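Local coordinates for protein ferritin heavy chain (PDB 1Z6O) that stores iron in a soluble, non-toxic form by oxidising ferrous iron with oxygen, within a 24-subunit shell built with light chains, at residues M[18-23]-M[127-132]; M[24-29]-M[82-87]. All blocks are in the same frame, centred on the assembly; numbering follows the deposited sequence.

Contact 1 of 2, residues M[18-23]-M[127-132]; sequences HRSCRN and IKACED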
loop_
_atom_site.group_PDB
_atom_site.type_symbol
_atom_site.label_atom_id
_atom_site.label_comp_id
_atom_site.label_asym_id
_atom_site.label_seq_id
_atom_site.Cartn_x
_atom_site.Cartn_y
_atom_site.Cartn_z
ATOM N N HIS M 18 6.370 22.072 -56.946
ATOM C CA HIS M 18 6.235 22.919 -58.129
ATOM C C HIS M 18 5.258 24.049 -57.866
ATOM O O HIS M 18 4.442 23.993 -56.935
ATOM C CB HIS M 18 5.838 22.088 -59.353
ATOM C CG HIS M 18 7.008 21.415 -60.001
ATOM N ND1 HIS M 18 7.931 20.678 -59.284
ATOM C CD2 HIS M 18 7.438 21.408 -61.286
ATOM C CE1 HIS M 18 8.879 20.249 -60.100
ATOM N NE2 HIS M 18 8.604 20.677 -61.319
ATOM N N ARG M 19 5.348 25.082 -58.694
ATOM C CA ARG M 19 4.556 26.292 -58.529
ATOM C C ARG M 19 3.044 26.200 -58.446
ATOM O O ARG M 19 2.433 26.815 -57.573
ATOM C CB ARG M 19 4.945 27.301 -59.625
ATOM C CG ARG M 19 4.080 28.559 -59.659
ATOM C CD ARG M 19 4.763 29.685 -60.444
ATOM N NE ARG M 19 5.714 30.412 -59.600
ATOM C CZ ARG M 19 5.374 31.348 -58.712
ATOM N NH1 ARG M 19 4.099 31.693 -58.547
ATOM N NH2 ARG M 19 6.309 31.929 -57.970
ATOM N N SER M 20 2.420 25.463 -59.351
ATOM C CA SER M 20 0.967 25.390 -59.318
ATOM C C SER M 20 0.479 24.779 -57.992
ATOM O O SER M 20 -0.455 25.274 -57.357
ATOM C CB SER M 20 0.469 24.571 -60.509
ATOM O OG SER M 20 -0.930 24.380 -60.418
ATOM N N CYS M 21 1.122 23.700 -57.581
ATOM C CA CYS M 21 0.769 23.029 -56.332
ATOM C C CYS M 21 1.036 23.965 -55.140
ATOM O O CYS M 21 0.191 24.132 -54.259
ATOM C CB CYS M 21 1.592 21.745 -56.221
ATOM S SG CYS M 21 1.346 20.810 -54.680
ATOM N N ARG M 22 2.202 24.599 -55.123
ATOM C CA ARG M 22 2.528 25.500 -54.031
ATOM C C ARG M 22 1.541 26.664 -53.951
ATOM O O ARG M 22 1.103 27.038 -52.866
ATOM C CB ARG M 22 3.960 26.024 -54.181
ATOM C CG ARG M 22 4.448 26.796 -52.962
ATOM C CD ARG M 22 5.939 27.119 -53.066
ATOM N NE ARG M 22 6.223 27.889 -54.272
ATOM C CZ ARG M 22 6.913 27.433 -55.312
ATOM N NH1 ARG M 22 7.414 26.202 -55.305
ATOM N NH2 ARG M 22 7.077 28.203 -56.380
ATOM N N ASN M 23 1.174 27.238 -55.096
ATOM C CA ASN M 23 0.224 28.343 -55.071
ATOM C C ASN M 23 -1.152 27.895 -54.583
ATOM O O ASN M 23 -1.836 28.650 -53.895
ATOM C CB ASN M 23 0.117 29.009 -56.455
ATOM C CG ASN M 23 1.344 29.861 -56.780
ATOM O OD1 ASN M 23 2.107 30.228 -55.884
ATOM N ND2 ASN M 23 1.532 30.181 -58.053
ATOM N N ILE M 127 -5.537 19.053 -54.467
ATOM C CA ILE M 127 -5.083 17.708 -54.803
ATOM C C ILE M 127 -4.920 17.577 -56.330
ATOM O O ILE M 127 -3.901 17.070 -56.818
ATOM C CB ILE M 127 -6.091 16.647 -54.273
ATOM C CG1 ILE M 127 -5.927 16.515 -52.748
ATOM C CG2 ILE M 127 -5.864 15.297 -54.962
ATOM C CD1 ILE M 127 -7.069 15.731 -52.074
ATOM N N LYS M 128 -5.915 18.041 -57.082
ATOM C CA LYS M 128 -5.833 17.973 -58.548
ATOM C C LYS M 128 -4.621 18.734 -59.076
ATOM O O LYS M 128 -3.887 18.233 -59.932
ATOM C CB LYS M 128 -7.084 18.566 -59.210
ATOM C CG LYS M 128 -8.369 17.844 -58.932
ATOM C CD LYS M 128 -9.492 18.409 -59.803
ATOM C CE LYS M 128 -10.859 17.891 -59.360
ATOM N NZ LYS M 128 -11.285 18.460 -58.047
ATOM N N ALA M 129 -4.418 19.953 -58.586
ATOM C CA ALA M 129 -3.279 20.750 -59.034
ATOM C C ALA M 129 -1.948 20.069 -58.713
ATOM O O ALA M 129 -1.025 20.070 -59.530
ATOM C CB ALA M 129 -3.313 22.144 -58.383
ATOM N N CYS M 130 -1.852 19.483 -57.523
ATOM C CA CYS M 130 -0.620 18.844 -57.088
ATOM C C CYS M 130 -0.362 17.502 -57.749
ATOM O O CYS M 130 0.786 17.107 -57.937
ATOM C CB CYS M 130 -0.629 18.685 -55.556
ATOM S SG CYS M 130 -0.620 20.306 -54.707
ATOM N N GLU M 131 -1.428 16.800 -58.102
ATOM C CA GLU M 131 -1.277 15.496 -58.728
ATOM C C GLU M 131 -1.124 15.573 -60.242
ATOM O O GLU M 131 -0.336 14.838 -60.824
ATOM C CB GLU M 131 -2.500 14.612 -58.430
ATOM C CG GLU M 131 -2.439 13.243 -59.111
ATOM C CD GLU M 131 -3.446 12.249 -58.536
ATOM O OE1 GLU M 131 -4.588 12.190 -59.043
ATOM O OE2 GLU M 131 -3.095 11.532 -57.565
ATOM N N ASP M 132 -1.866 16.474 -60.872
ATOM C CA ASP M 132 -1.860 16.540 -62.326
ATOM C C ASP M 132 -0.900 17.470 -63.035
ATOM O O ASP M 132 -0.980 17.615 -64.248
ATOM C CB ASP M 132 -3.284 16.787 -62.824
ATOM C CG ASP M 132 -4.235 15.657 -62.425
ATOM O OD1 ASP M 132 -3.819 14.477 -62.474
ATOM O OD2 ASP M 132 -5.393 15.946 -62.076
#

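Contact 2 of 2, residues M[24-29]-M[82-87]; sequences SMRQQI and GELTND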
loop_
_atom_site.group_PDB
_atom_site.type_symbol
_atom_site.label_atom_id
_atom_site.label_comp_id
_atom_site.label_asym_id
_atom_site.label_seq_id
_atom_site.Cartn_x
_atom_site.Cartn_y
_atom_site.Cartn_z
ATOM N N SER M 24 -1.575 26.684 -54.941
ATOM C CA SER M 24 -2.872 26.195 -54.466
ATOM C C SER M 24 -2.828 26.000 -52.949
ATOM O O SER M 24 -3.820 26.238 -52.266
ATOM C CB SER M 24 -3.250 24.857 -55.128
ATOM O OG SER M 24 -3.551 25.056 -56.490
ATOM N N MET M 25 -1.686 25.555 -52.429
ATOM C CA MET M 25 -1.541 25.375 -50.981
ATOM C C MET M 25 -1.606 26.735 -50.278
ATOM O O MET M 25 -2.231 26.863 -49.225
ATOM C CB MET M 25 -0.201 24.703 -50.651
ATOM C CG MET M 25 -0.182 23.210 -50.937
ATOM S SD MET M 25 -1.079 22.293 -49.632
ATOM C CE MET M 25 0.203 22.281 -48.326
ATOM N N ARG M 26 -0.955 27.751 -50.850
ATOM C CA ARG M 26 -0.972 29.088 -50.249
ATOM C C ARG M 26 -2.401 29.630 -50.201
ATOM O O ARG M 26 -2.814 30.270 -49.224
ATOM C CB ARG M 26 -0.066 30.054 -51.045
ATOM C CG ARG M 26 1.444 29.713 -50.960
ATOM C CD ARG M 26 2.276 30.662 -51.859
ATOM N NE ARG M 26 2.100 32.043 -51.416
ATOM C CZ ARG M 26 2.890 32.656 -50.540
ATOM N NH1 ARG M 26 3.935 32.026 -50.021
ATOM N NH2 ARG M 26 2.607 33.888 -50.148
ATOM N N GLN M 27 -3.161 29.378 -51.260
ATOM C CA GLN M 27 -4.543 29.834 -51.302
ATOM C C GLN M 27 -5.372 29.069 -50.256
ATOM O O GLN M 27 -6.259 29.635 -49.618
ATOM C CB GLN M 27 -5.127 29.611 -52.701
ATOM C CG GLN M 27 -6.550 30.102 -52.859
ATOM C CD GLN M 27 -6.984 30.154 -54.319
ATOM O OE1 GLN M 27 -6.315 30.771 -55.156
ATOM N NE2 GLN M 27 -8.106 29.508 -54.631
ATOM N N GLN M 28 -5.086 27.783 -50.079
ATOM C CA GLN M 28 -5.827 26.989 -49.092
ATOM C C GLN M 28 -5.554 27.509 -47.673
ATOM O O GLN M 28 -6.448 27.530 -46.827
ATOM C CB GLN M 28 -5.425 25.508 -49.178
ATOM C CG GLN M 28 -6.318 24.581 -48.335
ATOM C CD GLN M 28 -7.764 24.631 -48.802
ATOM O OE1 GLN M 28 -8.026 24.660 -49.998
ATOM N NE2 GLN M 28 -8.709 24.639 -47.862
ATOM N N ILE M 29 -4.314 27.919 -47.413
ATOM C CA ILE M 29 -3.964 28.450 -46.095
ATOM C C ILE M 29 -4.823 29.679 -45.787
ATOM O O ILE M 29 -5.368 29.807 -44.682
ATOM C CB ILE M 29 -2.447 28.776 -46.037
ATOM C CG1 ILE M 29 -1.664 27.454 -45.957
ATOM C CG2 ILE M 29 -2.118 29.677 -44.828
ATOM C CD1 ILE M 29 -0.158 27.577 -46.305
ATOM N N GLY M 82 10.830 22.629 -47.572
ATOM C CA GLY M 82 11.869 23.589 -47.924
ATOM C C GLY M 82 11.361 24.920 -48.442
ATOM O O GLY M 82 12.145 25.738 -48.928
ATOM N N GLU M 83 10.056 25.152 -48.332
ATOM C CA GLU M 83 9.468 26.401 -48.807
ATOM C C GLU M 83 9.397 27.455 -47.706
ATOM O O GLU M 83 9.834 27.230 -46.576
ATOM C CB GLU M 83 8.056 26.144 -49.345
ATOM C CG GLU M 83 8.004 25.143 -50.508
ATOM C CD GLU M 83 8.714 25.668 -51.766
ATOM O OE1 GLU M 83 8.848 26.902 -51.908
ATOM O OE2 GLU M 83 9.123 24.851 -52.619
ATOM N N LEU M 84 8.837 28.606 -48.064
ATOM C CA LEU M 84 8.657 29.733 -47.158
ATOM C C LEU M 84 9.943 30.322 -46.584
ATOM O O LEU M 84 9.989 30.728 -45.423
ATOM C CB LEU M 84 7.669 29.364 -46.033
ATOM C CG LEU M 84 6.273 28.967 -46.551
ATOM C CD1 LEU M 84 5.335 28.666 -45.378
ATOM C CD2 LEU M 84 5.695 30.110 -47.410
ATOM N N THR M 85 10.993 30.353 -47.401
ATOM C CA THR M 85 12.237 31.000 -47.000
ATOM C C THR M 85 12.029 32.496 -47.309
ATOM O O THR M 85 12.835 33.341 -46.933
ATOM C CB THR M 85 13.437 30.461 -47.780
ATOM O OG1 THR M 85 13.119 30.424 -49.174
ATOM C CG2 THR M 85 13.779 29.048 -47.289
ATOM N N ASN M 86 10.942 32.793 -48.020
ATOM C CA ASN M 86 10.516 34.164 -48.326
ATOM C C ASN M 86 9.017 34.101 -48.672
ATOM O O ASN M 86 8.439 33.012 -48.682
ATOM C CB ASN M 86 11.322 34.777 -49.478
ATOM C CG ASN M 86 11.337 33.908 -50.703
ATOM O OD1 ASN M 86 12.222 33.063 -50.872
ATOM N ND2 ASN M 86 10.350 34.095 -51.571
ATOM N N ASP M 87 8.384 35.245 -48.931
ATOM C CA ASP M 87 6.948 35.279 -49.265
ATOM C C ASP M 87 6.083 34.754 -48.126
ATOM O O ASP M 87 5.064 34.091 -48.352
ATOM C CB ASP M 87 6.665 34.430 -50.502
ATOM C CG ASP M 87 7.414 34.919 -51.713
ATOM O OD1 ASP M 87 7.966 34.073 -52.451
ATOM O OD2 ASP M 87 7.446 36.150 -51.923
#

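Contact 1 of 2, residues M[18-23]-M[127-132]
Cys-21 SG and Cys-130 SG are covalently joined at 2.0 Å, a disulfide between the first turn of helix 19-47 and the last part of helix 105-132. The torsion about the S-S bond is 90°, the relaxed value for a disulfide, so there is no sign of strain in that bond. The two half-cystines leave their helices differently. Cys-21 SG lies opposite its own backbone N and beside the carbonyl carbon (chi1 177°), whereas Cys-130 SG lies beside its backbone N and opposite the carbonyl carbon (chi1 -65°). Neither CB points straight at the partner helix; the S-S bond closes the gap between them. The bridge is compact: Cys-21 CA and Cys-130 CA are 4.5 Å apart, and Cys-21 CB stands 3.8 Å from Cys-130 CB.

Next to the bridge, the Ala-129 methyl does point at helix 19-47, and its CB meets Ser-20 OG at 3.8 Å. This is a van der Waals touch at the outer margin, with no hydrogen bond across the segments. The disulfide itself is buried; Leu-141 of helix 139-168 packs on Cys-21, and the backbone of Cys-130 is hydrogen-bonded to Asp-138. On the far side of helix 105-132, Ile-127 meets Tyr-139 of a neighbouring heavy chain. The geometry is that of an intrachain disulfide pinning together two helices at one end of the ferritin four-helix bundle.

Contact 2 of 2, residues M[24-29]-M[82-87]
Arg-26 reaches from segment 24-29 of helix 19-47 to the loop 82-87 and grips the backbone carbonyl of Asp-87. Its CB points toward the loop, and CG continues opposite the carbonyl carbon of Arg-26. CB, CG, CD and NE meet nothing in 82-87, although the residue also packs on Ser-90 and Leu-91 farther along the same loop. A bend at chi3 (61°) turns the guanidinium to present its NH1/NH2 end. CZ comes 3.4 Å from Asp-87 O. NH1 donates to Asp-87 O at 2.9 Å with an N-H...O angle of 152°, and NH2 donates to that same Asp-87 O at 3.1 Å and 142°. The oxygen sits at the guanidinium edge, in its plane, while the two nitrogens approach from opposite faces of the carbonyl plane.

NH1 also touches Asp-87 CB at 3.7 Å and, obliquely, Leu-84 CD2 at 3.7 Å. The Asp-87 carboxylate is turned nearly perpendicular to the guanidinium, and with Arg-26 NH1 and Asp-87 OD1 5.1 Å apart, the opposite charges would probably attract only at a distance. Replacing Arg-26 with a leucine would probably leave Asp-87 O without both donors and the loop less firmly tied. The Arg-26 bonds anchor the first helix to the start of the long loop joining the second and third helices of the ferritin four-helix bundle; that long crossover is characteristic of the fold.

How the contacts relate
Contacts 1 and 2 use adjacent segments, 18-23 and 24-29, at the start of helix 19-47, their centres 12 Å apart, on the same side of the chain's centre. Two direct touches join them: Arg-22 NH1 forms a long, weak salt bridge with Glu-83 OE2 at 3.5 Å, and Ala-129 CB packs on Ser-24 OG at 3.5 Å. Contact 1 ties the beginning of this helix to helix 105-132 by a covalent bond, contact 2 to the loop after helix 54-80 by hydrogen bonds. The iron site of Glu-32, Glu-67 and His-70 is away from contact 1. Contact 2 lies nearer: the Arg-26 side chain is about 11 Å from that of Glu-32, and Gln-28 NE2 hydrogen-bonds Glu-32 OE1 as a second-shell residue.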